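Local coordinates for putative SAM-dependent O-methyltranferase (Podospora anserina, PDB 4YMG), which probably transfers the methyl group of S-adenosylmethionine to an oxygen of its substrate in a cation-dependent reaction, at residues B[45-50]-B[73-78]. Residues are numbered along the deposited sequence; the frame is centred on the assembly and turned at random.
With SAM (S-adenosylmethionine), chain H; PO4 (phosphate ion), chain I.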
# COMPACT_ATOMS: atom_id res chain seq x y z
N ALA B 45 2.91 1.45 25.77
CA ALA B 45 3.50 2.68 25.26
C ALA B 45 2.71 3.20 24.06
O ALA B 45 2.75 4.41 23.77
CB ALA B 45 4.95 2.47 24.87
N ASP B 46 2.01 2.29 23.37
CA ASP B 46 1.14 2.67 22.26
C ASP B 46 2.00 3.21 21.09
O ASP B 46 1.58 4.13 20.38
CB ASP B 46 0.09 3.70 22.76
CG ASP B 46 -0.99 4.04 21.74
OD1 ASP B 46 -1.40 3.16 20.96
OD2 ASP B 46 -1.45 5.21 21.75
N LYS B 47 3.19 2.63 20.90
CA LYS B 47 4.17 3.18 19.95
C LYS B 47 4.73 2.22 18.89
O LYS B 47 5.00 2.63 17.76
CB LYS B 47 5.36 3.79 20.70
CG LYS B 47 5.07 5.12 21.35
CD LYS B 47 6.33 5.78 21.89
CE LYS B 47 5.97 6.95 22.79
NZ LYS B 47 7.13 7.82 23.10
N MET B 48 4.95 0.96 19.23
CA MET B 48 5.61 0.08 18.27
C MET B 48 4.63 -0.37 17.18
O MET B 48 3.41 -0.41 17.40
CB MET B 48 6.25 -1.12 18.98
CG MET B 48 7.38 -1.76 18.19
SD MET B 48 8.05 -3.25 18.94
CE MET B 48 6.64 -3.75 19.89
N SER B 49 5.16 -0.66 16.00
CA SER B 49 4.34 -1.12 14.87
C SER B 49 3.83 -2.54 15.11
O SER B 49 4.35 -3.25 15.98
CB SER B 49 5.15 -1.08 13.57
OG SER B 49 5.63 0.23 13.32
N SER B 50 2.82 -2.96 14.36
CA SER B 50 2.28 -4.32 14.50
C SER B 50 3.17 -5.35 13.82
O SER B 50 4.09 -4.98 13.08
CB SER B 50 0.86 -4.40 13.92
OG SER B 50 0.87 -4.23 12.51
N GLY B 73 12.72 7.83 13.94
CA GLY B 73 12.02 7.37 15.12
C GLY B 73 12.26 5.92 15.43
O GLY B 73 11.42 5.11 15.24
N CYS B 74 13.44 5.61 15.88
CA CYS B 74 13.91 4.25 16.03
C CYS B 74 13.15 3.45 17.09
O CYS B 74 12.91 2.31 16.91
CB CYS B 74 15.38 4.25 16.39
SG CYS B 74 16.16 2.66 16.35
N TYR B 75 12.75 4.10 18.15
CA TYR B 75 12.17 3.47 19.34
C TYR B 75 13.08 2.33 19.85
O TYR B 75 14.20 2.60 20.29
CB TYR B 75 10.74 2.97 19.05
CG TYR B 75 9.96 2.63 20.32
CD1 TYR B 75 9.79 3.59 21.32
CD2 TYR B 75 9.39 1.38 20.51
CE1 TYR B 75 9.08 3.31 22.48
CE2 TYR B 75 8.67 1.08 21.66
CZ TYR B 75 8.52 2.05 22.64
OH TYR B 75 7.82 1.78 23.79
N SER B 76 12.61 1.09 19.78
CA SER B 76 13.39 -0.05 20.27
C SER B 76 14.17 -0.73 19.16
O SER B 76 14.91 -1.69 19.41
CB SER B 76 12.49 -1.08 20.97
OG SER B 76 11.74 -1.83 20.03
N GLY B 77 13.99 -0.26 17.94
CA GLY B 77 14.76 -0.75 16.81
C GLY B 77 14.02 -1.78 15.98
O GLY B 77 14.60 -2.39 15.08
N TYR B 78 12.74 -1.97 16.28
CA TYR B 78 11.93 -2.97 15.60
C TYR B 78 11.86 -2.76 14.08
O TYR B 78 12.13 -3.68 13.32
CB TYR B 78 10.50 -2.98 16.17
CG TYR B 78 9.53 -3.87 15.41
CD1 TYR B 78 9.63 -5.25 15.45
CD2 TYR B 78 8.50 -3.31 14.67
CE1 TYR B 78 8.74 -6.07 14.76
CE2 TYR B 78 7.60 -4.11 13.97
CZ TYR B 78 7.72 -5.49 14.03
OH TYR B 78 6.83 -6.27 13.34
N SAM H . 9.69 3.09 14.10
CA SAM H . 9.37 2.36 15.33
C SAM H . 8.70 1.01 15.08
O SAM H . 8.17 0.74 14.00
OXT SAM H . 8.68 0.18 15.99
CB SAM H . 8.49 3.16 16.29
CG SAM H . 8.66 4.67 16.28
SD SAM H . 7.88 5.42 17.74
CE SAM H . 6.16 5.55 17.15
C5' SAM H . 8.40 7.17 17.63
C4' SAM H . 9.84 7.34 18.09
O4' SAM H . 10.30 8.63 17.73
C3' SAM H . 9.95 7.25 19.61
O3' SAM H . 10.93 6.29 19.94
C2' SAM H . 10.37 8.64 20.06
O2' SAM H . 11.28 8.61 21.14
C1' SAM H . 11.02 9.20 18.80
N9 SAM H . 10.96 10.66 18.71
C8 SAM H . 9.91 11.51 19.02
N7 SAM H . 10.31 12.78 18.77
C5 SAM H . 11.59 12.76 18.29
C6 SAM H . 12.48 13.74 17.89
N6 SAM H . 12.14 15.03 17.92
N1 SAM H . 13.74 13.38 17.45
C2 SAM H . 14.12 12.06 17.43
N3 SAM H . 13.24 11.08 17.83
C4 SAM H . 11.99 11.42 18.24
P PO4 I . 6.18 9.95 20.16
O1 PO4 I . 5.93 8.84 19.17
O2 PO4 I . 6.11 11.29 19.47
O3 PO4 I . 5.16 9.88 21.27
O4 PO4 I . 7.56 9.82 20.77
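Tyr-78 meets the 45-50 loop along its side chain from CB to the hydroxyl. CB touches Met-48 SD at 3.7 Å and sits as far from OXT of the S-adenosylmethionine. With CG anti to the backbone N (chi1 172°), the ring is turned toward the methionine, whose sulfur approaches it obliquely, 4.5 Å from the ring centroid, a Met-aromatic contact. CD2 meets Met-48 CG, and that edge of the ring also meets the cofactor carboxylate. CE2 reaches Ser-49, 3.9 Å from its CB. At the tip, OH donates a hydrogen bond of 3.0 Å to Ser-50 O, arriving from above the carbonyl plane with a C=O...donor angle of 119°. A phenylalanine here would lose that bond and probably leave the Ser-50 carbonyl without this donor just where helix 51-64 begins.

At the other end of the loop Tyr-75 packs by its ring instead. Lys-47 lays CB over one face of it, a CH-pi contact at 4.2 Å from the centroid, while SAM O3' meets the ring edge in plane. The lysine chain runs extended beyond CG across the ring, carrying NZ to a phosphate, probably from the crystallisation liquor. Tyr-75 N is hydrogen-bonded to Glu-98 OE1, from another cofactor-binding residue.

Between the two tyrosines the cofactor's methionine part is held from both segments: Ser-49 OG donates to SAM O at 2.7 Å, and the SAM amino group donates to Gly-73 O. The latter belongs to the glycine-containing loop after strand 68-72, the first strand of the Rossmann-like sheet. The chemistry is divided accordingly: packing on the two rings and one hydroxyl-to-carbonyl bond join the loops, while a serine hydroxyl from one and a backbone carbonyl from the other hold the carboxylate and amino group of the methyl donor.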